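Local atomic coordinates of nucleoside-diphosphate-sugar pyrophosphorylase (Vibrio cholerae, PDB entry 4EVW), a protein that probably transfers a nucleotidyl group from a nucleoside triphosphate to a sugar phosphate, giving a nucleoside-diphosphate sugar and releasing pyrophosphate. Residues G29-E34 with A60-E65; H35-F40 with F49-R54; S145-E150 with T155-T160. The protein carries 1 engineered substitution. All coordinates share one frame; numbering follows the deposited sequence.

Interaction 1: G29-E34 with A60-E65; sequences GQTLFE and AVFVRE
The capping box that opens helix 32-37, with Thr31 as its N-cap, rests against Phe62 and Val63 on one flank of helix 59-70. Phe33 and Phe62 carry the larger share of the contact. With CG anti to the backbone N (chi1 171°), the Phe33 ring reaches across to helix 59-70 and forms an offset edge-to-face pair with Phe62. The ring centroids are 5.6 Å apart and the planes lie at 69°, the edge of Phe62 being turned toward the face of Phe33. The closest approach is at the root of the side chain, where Phe33 CB meets Phe62 CE2 at 3.7 Å. At the far end, Phe33 CZ touches Val63 CG1 at 3.9 Å, the two side chains crossing at about a right angle.

Thr31 approaches Phe62 from the opposite direction, its methyl CG2 in the plane of the ring at the edge. Its hydroxyl has a separate task: OG1 accepts from Glu34 N at 3.2 Å and donates to Glu34 OE1 at 2.6 Å, using the anti lone pair of that oxygen. Glu34 OE1 also takes Thr31 N, at 2.9 Å and from above the carboxylate plane. Two bonds from Thr31 thus grip Glu34 OE1, and a long, weak ion pair with Lys66 may favour the negative charge. Threonine suits the N-cap because it offers a capping hydroxyl and a methyl for the apolar seam. The start of helix 32-37 packs here against the crossover helix between parallel strands 49-54 and 75-80, a beta-alpha-beta arrangement consistent with the Rossmann-like nucleotidyltransferase fold.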
# COMPACT_ATOMS: atom_id res chain seq x y z
N GLY A 29 -20.57 7.31 -9.14
CA GLY A 29 -21.36 6.13 -8.87
C GLY A 29 -20.86 5.12 -7.85
O GLY A 29 -21.56 4.15 -7.56
N GLN A 30 -19.66 5.32 -7.32
CA GLN A 30 -19.14 4.38 -6.33
C GLN A 30 -18.14 5.02 -5.37
O GLN A 30 -17.58 6.08 -5.65
CB GLN A 30 -18.50 3.17 -7.03
CG GLN A 30 -17.34 3.50 -7.95
CD GLN A 30 -16.85 2.28 -8.72
OE1 GLN A 30 -15.82 2.33 -9.39
NE2 GLN A 30 -17.60 1.18 -8.63
N THR A 31 -17.95 4.37 -4.22
CA THR A 31 -17.04 4.87 -3.20
C THR A 31 -15.59 4.83 -3.62
O THR A 31 -15.20 4.04 -4.48
CB THR A 31 -17.19 4.08 -1.89
OG1 THR A 31 -16.87 2.70 -2.12
CG2 THR A 31 -18.63 4.18 -1.37
N LEU A 32 -14.77 5.68 -3.01
CA LEU A 32 -13.35 5.69 -3.34
C LEU A 32 -12.78 4.31 -3.00
O LEU A 32 -11.85 3.84 -3.66
CB LEU A 32 -12.64 6.82 -2.59
CG LEU A 32 -13.15 8.22 -2.97
CD1 LEU A 32 -12.26 9.29 -2.33
CD2 LEU A 32 -13.15 8.38 -4.48
N PHE A 33 -13.34 3.66 -1.98
CA PHE A 33 -12.89 2.32 -1.60
C PHE A 33 -13.03 1.39 -2.80
O PHE A 33 -12.10 0.65 -3.14
CB PHE A 33 -13.74 1.76 -0.45
CG PHE A 33 -13.48 0.31 -0.14
CD1 PHE A 33 -12.38 -0.06 0.62
CD2 PHE A 33 -14.33 -0.68 -0.62
CE1 PHE A 33 -12.14 -1.41 0.91
CE2 PHE A 33 -14.09 -2.02 -0.34
CZ PHE A 33 -13.00 -2.39 0.43
N GLU A 34 -14.19 1.45 -3.45
CA GLU A 34 -14.45 0.61 -4.61
C GLU A 34 -13.56 0.96 -5.80
O GLU A 34 -13.07 0.08 -6.50
CB GLU A 34 -15.93 0.73 -5.01
CG GLU A 34 -16.88 0.09 -4.00
CD GLU A 34 -18.31 0.57 -4.19
OE1 GLU A 34 -18.65 1.64 -3.65
OE2 GLU A 34 -19.08 -0.13 -4.88
N ALA A 60 -15.57 -1.83 9.42
CA ALA A 60 -15.51 -3.27 9.18
C ALA A 60 -16.75 -3.74 8.42
O ALA A 60 -16.65 -4.52 7.47
CB ALA A 60 -15.38 -4.03 10.50
N VAL A 61 -17.92 -3.26 8.84
CA VAL A 61 -19.16 -3.62 8.18
C VAL A 61 -19.19 -3.09 6.75
O VAL A 61 -19.57 -3.80 5.82
CB VAL A 61 -20.38 -3.08 8.96
CG1 VAL A 61 -21.65 -3.20 8.12
CG2 VAL A 61 -20.55 -3.86 10.27
N PHE A 62 -18.77 -1.84 6.57
CA PHE A 62 -18.72 -1.21 5.25
C PHE A 62 -17.85 -2.03 4.29
O PHE A 62 -18.26 -2.36 3.17
CB PHE A 62 -18.18 0.22 5.37
CG PHE A 62 -17.82 0.86 4.05
CD1 PHE A 62 -18.77 1.53 3.29
CD2 PHE A 62 -16.51 0.81 3.57
CE1 PHE A 62 -18.43 2.15 2.08
CE2 PHE A 62 -16.15 1.41 2.37
CZ PHE A 62 -17.11 2.09 1.62
N VAL A 63 -16.64 -2.37 4.73
CA VAL A 63 -15.71 -3.14 3.91
C VAL A 63 -16.25 -4.53 3.59
O VAL A 63 -16.16 -4.98 2.45
CB VAL A 63 -14.33 -3.29 4.61
CG1 VAL A 63 -13.43 -4.23 3.81
CG2 VAL A 63 -13.69 -1.92 4.72
N ARG A 64 -16.80 -5.21 4.59
CA ARG A 64 -17.33 -6.54 4.35
C ARG A 64 -18.44 -6.49 3.30
O ARG A 64 -18.49 -7.32 2.39
CB ARG A 64 -17.85 -7.16 5.64
CG ARG A 64 -18.28 -8.60 5.46
CD ARG A 64 -18.46 -9.32 6.79
NE ARG A 64 -17.20 -9.58 7.48
CZ ARG A 64 -16.36 -10.57 7.18
NH1 ARG A 64 -16.64 -11.42 6.20
NH2 ARG A 64 -15.25 -10.73 7.88
N GLU A 65 -19.34 -5.51 3.42
CA GLU A 65 -20.43 -5.38 2.46
C GLU A 65 -19.93 -5.07 1.05
O GLU A 65 -20.37 -5.68 0.08
CB GLU A 65 -21.42 -4.30 2.91
CG GLU A 65 -22.33 -4.72 4.06
CD GLU A 65 -23.33 -3.63 4.44
OE1 GLU A 65 -23.41 -2.61 3.73
OE2 GLU A 65 -24.04 -3.80 5.46

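Interaction 2: H35-F40 with F49-R54; sequences HSVNSF and FLFIVR
Val37 holds CG1 anti to its own backbone N (chi1 179°), which sends one methyl to each of two phenylalanines of strand 49-54. In both Phe49 and Phe51 CG lies beside the backbone N and anti to the carbonyl carbon (chi1 -75° in Phe49), and since the two residues are two apart in the strand their rings project from the same face. Val37 CG1 approaches Phe49 CE2 obliquely at 4.1 Å. Val37 CG2 meets Phe51 head-on, 3.9 Å from CE1 and near the plane of that ring, at its edge. Valine's branch at CB gives it a methyl for each ring.

Strand 49-54 runs between strands 2-5 and 75-80, parallel to both, in the alpha/beta sheet of a Rossmann-like domain. Helix 32-37 lies on the connection from strand 2-5 and covers one face of that sheet.

Further along, Phe40 brings its CB to the edge of Phe49, 3.7 Å from CZ. The Phe40 ring then leads away from the strand, to meet Phe112 edge-to-face and Phe121. The turn is fastened at Ser36 O, which Ser39 OG (2.7 Å) and Ser39 N (3.1 Å) reach from the same face of the carbonyl plane. A serine's short hydroxyl can fold back in this way, and Ser39 OG is also bonded to Arg118 N.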
# COMPACT_ATOMS: atom_id res chain seq x y z
N HIS A 35 -13.36 2.26 -6.04
CA HIS A 35 -12.50 2.70 -7.13
C HIS A 35 -11.10 2.12 -6.95
O HIS A 35 -10.47 1.67 -7.91
CB HIS A 35 -12.38 4.22 -7.16
CG HIS A 35 -13.55 4.91 -7.79
ND1 HIS A 35 -13.87 4.77 -9.12
CD2 HIS A 35 -14.46 5.77 -7.27
CE1 HIS A 35 -14.92 5.52 -9.40
NE2 HIS A 35 -15.30 6.14 -8.29
N SER A 36 -10.61 2.13 -5.72
CA SER A 36 -9.28 1.62 -5.45
C SER A 36 -9.18 0.10 -5.51
O SER A 36 -8.29 -0.43 -6.18
CB SER A 36 -8.79 2.11 -4.08
OG SER A 36 -7.54 1.51 -3.77
N VAL A 37 -10.09 -0.60 -4.84
CA VAL A 37 -10.04 -2.05 -4.84
C VAL A 37 -10.33 -2.64 -6.22
O VAL A 37 -9.81 -3.70 -6.56
CB VAL A 37 -11.02 -2.64 -3.79
CG1 VAL A 37 -10.98 -4.16 -3.82
CG2 VAL A 37 -10.64 -2.13 -2.41
N ASN A 38 -11.15 -1.95 -7.01
CA ASN A 38 -11.45 -2.44 -8.35
C ASN A 38 -10.22 -2.50 -9.24
O ASN A 38 -10.24 -3.13 -10.30
CB ASN A 38 -12.54 -1.59 -9.02
CG ASN A 38 -13.91 -2.18 -8.81
OD1 ASN A 38 -14.06 -3.39 -8.70
ND2 ASN A 38 -14.93 -1.33 -8.77
N SER A 39 -9.14 -1.85 -8.80
CA SER A 39 -7.88 -1.89 -9.53
C SER A 39 -7.52 -3.35 -9.74
O SER A 39 -6.99 -3.74 -10.77
CB SER A 39 -6.75 -1.25 -8.71
OG SER A 39 -6.97 0.13 -8.47
N PHE A 40 -7.83 -4.16 -8.73
CA PHE A 40 -7.51 -5.58 -8.73
C PHE A 40 -8.63 -6.53 -9.14
O PHE A 40 -8.62 -7.71 -8.77
CB PHE A 40 -7.03 -5.98 -7.33
CG PHE A 40 -5.90 -5.14 -6.83
CD1 PHE A 40 -6.14 -4.03 -6.02
CD2 PHE A 40 -4.60 -5.44 -7.19
CE1 PHE A 40 -5.08 -3.23 -5.58
CE2 PHE A 40 -3.54 -4.66 -6.75
CZ PHE A 40 -3.77 -3.55 -5.95
N PHE A 49 -7.68 -11.15 -0.14
CA PHE A 49 -7.50 -9.74 0.18
C PHE A 49 -7.56 -9.58 1.69
O PHE A 49 -8.38 -10.21 2.35
CB PHE A 49 -8.63 -8.87 -0.41
CG PHE A 49 -8.53 -8.65 -1.89
CD1 PHE A 49 -8.73 -9.70 -2.77
CD2 PHE A 49 -8.25 -7.38 -2.39
CE1 PHE A 49 -8.64 -9.50 -4.14
CE2 PHE A 49 -8.15 -7.17 -3.76
CZ PHE A 49 -8.35 -8.23 -4.64
N LEU A 50 -6.69 -8.74 2.23
CA LEU A 50 -6.70 -8.46 3.66
C LEU A 50 -6.93 -6.97 3.82
O LEU A 50 -6.10 -6.16 3.38
CB LEU A 50 -5.37 -8.84 4.32
CG LEU A 50 -5.19 -8.38 5.77
CD1 LEU A 50 -6.24 -8.99 6.68
CD2 LEU A 50 -3.80 -8.77 6.24
N PHE A 51 -8.06 -6.60 4.42
CA PHE A 51 -8.38 -5.20 4.64
C PHE A 51 -8.09 -4.93 6.11
O PHE A 51 -8.63 -5.60 6.99
CB PHE A 51 -9.85 -4.95 4.32
CG PHE A 51 -10.22 -5.24 2.89
CD1 PHE A 51 -9.86 -4.37 1.87
CD2 PHE A 51 -10.90 -6.41 2.56
CE1 PHE A 51 -10.17 -4.65 0.54
CE2 PHE A 51 -11.22 -6.70 1.23
CZ PHE A 51 -10.85 -5.82 0.22
N ILE A 52 -7.22 -3.96 6.38
CA ILE A 52 -6.87 -3.63 7.75
C ILE A 52 -7.50 -2.29 8.07
O ILE A 52 -7.08 -1.25 7.56
CB ILE A 52 -5.35 -3.56 7.94
CG1 ILE A 52 -4.71 -4.83 7.37
CG2 ILE A 52 -5.02 -3.44 9.42
CD1 ILE A 52 -3.19 -4.78 7.28
N VAL A 53 -8.52 -2.33 8.91
CA VAL A 53 -9.27 -1.14 9.25
C VAL A 53 -9.22 -0.82 10.72
O VAL A 53 -8.69 -1.57 11.54
CB VAL A 53 -10.75 -1.32 8.90
CG1 VAL A 53 -10.90 -1.74 7.46
CG2 VAL A 53 -11.35 -2.39 9.81
N ARG A 54 -9.82 0.32 11.03
CA ARG A 54 -9.89 0.75 12.41
C ARG A 54 -11.31 0.65 12.90
O ARG A 54 -12.26 0.66 12.11
CB ARG A 54 -9.42 2.17 12.51
CG ARG A 54 -8.72 2.35 13.78
CD ARG A 54 -7.76 3.46 13.68
NE ARG A 54 -7.88 4.22 14.90
CZ ARG A 54 -8.47 5.41 14.97
NH1 ARG A 54 -8.98 5.97 13.88
NH2 ARG A 54 -8.58 6.00 16.14

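Interaction 3: S145-E150 with T155-T160; sequences SFAKPE and TKVIQT
The flat carboxylate of Glu150 has Lys156 CD off one face, well out of its plane and 3.6 Å from OE2, while the charged ends stay apart. Between the backbones, Lys148 N gives a nearly straight bond to Gln159 O (2.7 Å, 170° at the hydrogen). Lys148 O in turn takes Ile158 N at 2.9 Å, almost in line with the carbonyl.

Ala147 pairs with Thr160 and Pro149 with Val157, both non-hydrogen-bonded antiparallel pairs, so Lys148 faces two residues, Ile158 and Gln159: a beta bulge in the hairpin. Proline fits here, since in a non-hydrogen-bonded pair no N-H is needed toward Val157. Ile158, with CG1 between the backbone N and carbonyl carbon (chi1 57°), has CD1 3.9 Å from CE of the extended Lys148 chain. Ile158 CG2 meets Glu150 CG, also at 3.9 Å. On the side of the sheet that carries Ala147 and Thr160, Ala147 CB touches Val157 CG1 at 4.1 Å.

Strand 169-172 lies beside strand 146-149 and bonds Ala147 through Leu169. Helix 208-214 receives Val157, Gln159 and Thr160, whose hydroxyl bonds Ala206 O, and strand 219-223 receives Val157 and Pro149.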
# COMPACT_ATOMS: atom_id res chain seq x y z
N SER A 145 7.90 8.67 -2.14
CA SER A 145 8.90 7.74 -1.65
C SER A 145 9.59 7.40 -2.96
O SER A 145 8.93 7.23 -3.99
CB SER A 145 8.29 6.49 -1.01
OG SER A 145 6.94 6.30 -1.40
N PHE A 146 10.92 7.35 -2.94
CA PHE A 146 11.70 7.10 -4.14
C PHE A 146 12.45 5.78 -4.13
O PHE A 146 12.81 5.27 -3.08
CB PHE A 146 12.73 8.22 -4.31
CG PHE A 146 12.14 9.58 -4.44
CD1 PHE A 146 11.78 10.33 -3.32
CD2 PHE A 146 11.91 10.12 -5.71
CE1 PHE A 146 11.21 11.60 -3.47
CE2 PHE A 146 11.35 11.38 -5.86
CZ PHE A 146 11.00 12.12 -4.74
N ALA A 147 12.68 5.23 -5.32
CA ALA A 147 13.44 4.00 -5.46
C ALA A 147 14.62 4.38 -6.37
O ALA A 147 14.42 4.98 -7.43
CB ALA A 147 12.60 2.90 -6.10
N LYS A 148 15.83 4.04 -5.94
CA LYS A 148 17.03 4.36 -6.71
C LYS A 148 17.48 3.16 -7.54
O LYS A 148 17.71 2.08 -7.00
CB LYS A 148 18.15 4.81 -5.77
CG LYS A 148 19.43 5.25 -6.47
CD LYS A 148 20.48 5.68 -5.44
CE LYS A 148 21.79 6.10 -6.11
NZ LYS A 148 22.87 6.30 -5.10
N PRO A 149 17.62 3.34 -8.86
CA PRO A 149 18.06 2.26 -9.75
C PRO A 149 19.56 2.01 -9.70
O PRO A 149 20.33 2.90 -9.32
CB PRO A 149 17.60 2.75 -11.12
CG PRO A 149 17.81 4.23 -11.01
CD PRO A 149 17.30 4.56 -9.62
N GLU A 150 19.97 0.80 -10.07
CA GLU A 150 21.38 0.42 -10.08
C GLU A 150 22.03 1.07 -11.31
O GLU A 150 23.02 1.79 -11.18
CB GLU A 150 21.50 -1.11 -10.15
CG GLU A 150 22.87 -1.65 -9.80
CD GLU A 150 22.91 -3.17 -9.84
OE1 GLU A 150 23.51 -3.77 -8.92
OE2 GLU A 150 22.34 -3.75 -10.78
N THR A 155 16.44 -3.38 -13.67
CA THR A 155 15.32 -2.90 -12.87
C THR A 155 15.63 -3.10 -11.40
O THR A 155 14.75 -2.98 -10.55
CB THR A 155 14.01 -3.63 -13.23
OG1 THR A 155 14.22 -5.04 -13.18
CG2 THR A 155 13.53 -3.22 -14.61
N LYS A 156 16.89 -3.41 -11.10
CA LYS A 156 17.30 -3.64 -9.72
C LYS A 156 17.26 -2.33 -8.93
O LYS A 156 17.60 -1.27 -9.46
CB LYS A 156 18.70 -4.24 -9.70
CG LYS A 156 18.95 -5.22 -8.56
CD LYS A 156 20.30 -5.91 -8.72
CE LYS A 156 20.81 -6.43 -7.38
NZ LYS A 156 19.85 -7.36 -6.71
N VAL A 157 16.84 -2.41 -7.67
CA VAL A 157 16.78 -1.24 -6.80
C VAL A 157 17.87 -1.36 -5.74
O VAL A 157 18.01 -2.41 -5.10
CB VAL A 157 15.40 -1.12 -6.11
CG1 VAL A 157 15.40 0.05 -5.12
CG2 VAL A 157 14.31 -0.91 -7.16
N ILE A 158 18.64 -0.30 -5.54
CA ILE A 158 19.72 -0.35 -4.56
C ILE A 158 19.41 0.45 -3.30
O ILE A 158 20.10 0.31 -2.30
CB ILE A 158 21.05 0.18 -5.14
CG1 ILE A 158 20.86 1.61 -5.68
CG2 ILE A 158 21.55 -0.75 -6.24
CD1 ILE A 158 22.15 2.25 -6.18
N GLN A 159 18.37 1.27 -3.34
CA GLN A 159 18.02 2.09 -2.18
C GLN A 159 16.65 2.73 -2.34
O GLN A 159 16.20 2.99 -3.45
CB GLN A 159 19.07 3.20 -2.02
CG GLN A 159 18.90 4.11 -0.81
CD GLN A 159 19.90 5.27 -0.81
OE1 GLN A 159 20.88 5.26 -1.55
NE2 GLN A 159 19.65 6.27 0.02
N THR A 160 15.97 2.96 -1.22
CA THR A 160 14.68 3.64 -1.23
C THR A 160 14.76 4.72 -0.15
O THR A 160 15.55 4.60 0.79
CB THR A 160 13.48 2.71 -0.90
OG1 THR A 160 13.64 2.16 0.42
CG2 THR A 160 13.35 1.59 -1.92
O HOH W 1 22.51 3.92 -2.75
O HOH W 2 18.75 -0.58 -11.97

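Overall arrangement
Interactions 1 and 2 are neighbours, their centres about 9 Å apart, and share helix 32-37. Interaction 2 is nested within the chain loop that interaction 1 closes. Phe51 joins them, touching Phe33 and Val63 as well as Val37, so that helices 32-37 and 59-70 and strand 49-54 pack as one core in the Rossmann-like part of the fold. Interaction 3 comes later in the chain and lies across the molecule's centre, about 34 Å from the centre of interaction 1 and 26 Å from that of interaction 2. It is a hairpin, bonded by its backbone to strands 169-172 and 219-223, with the Gln159 side chain about 12 Å from a bound magnesium ion.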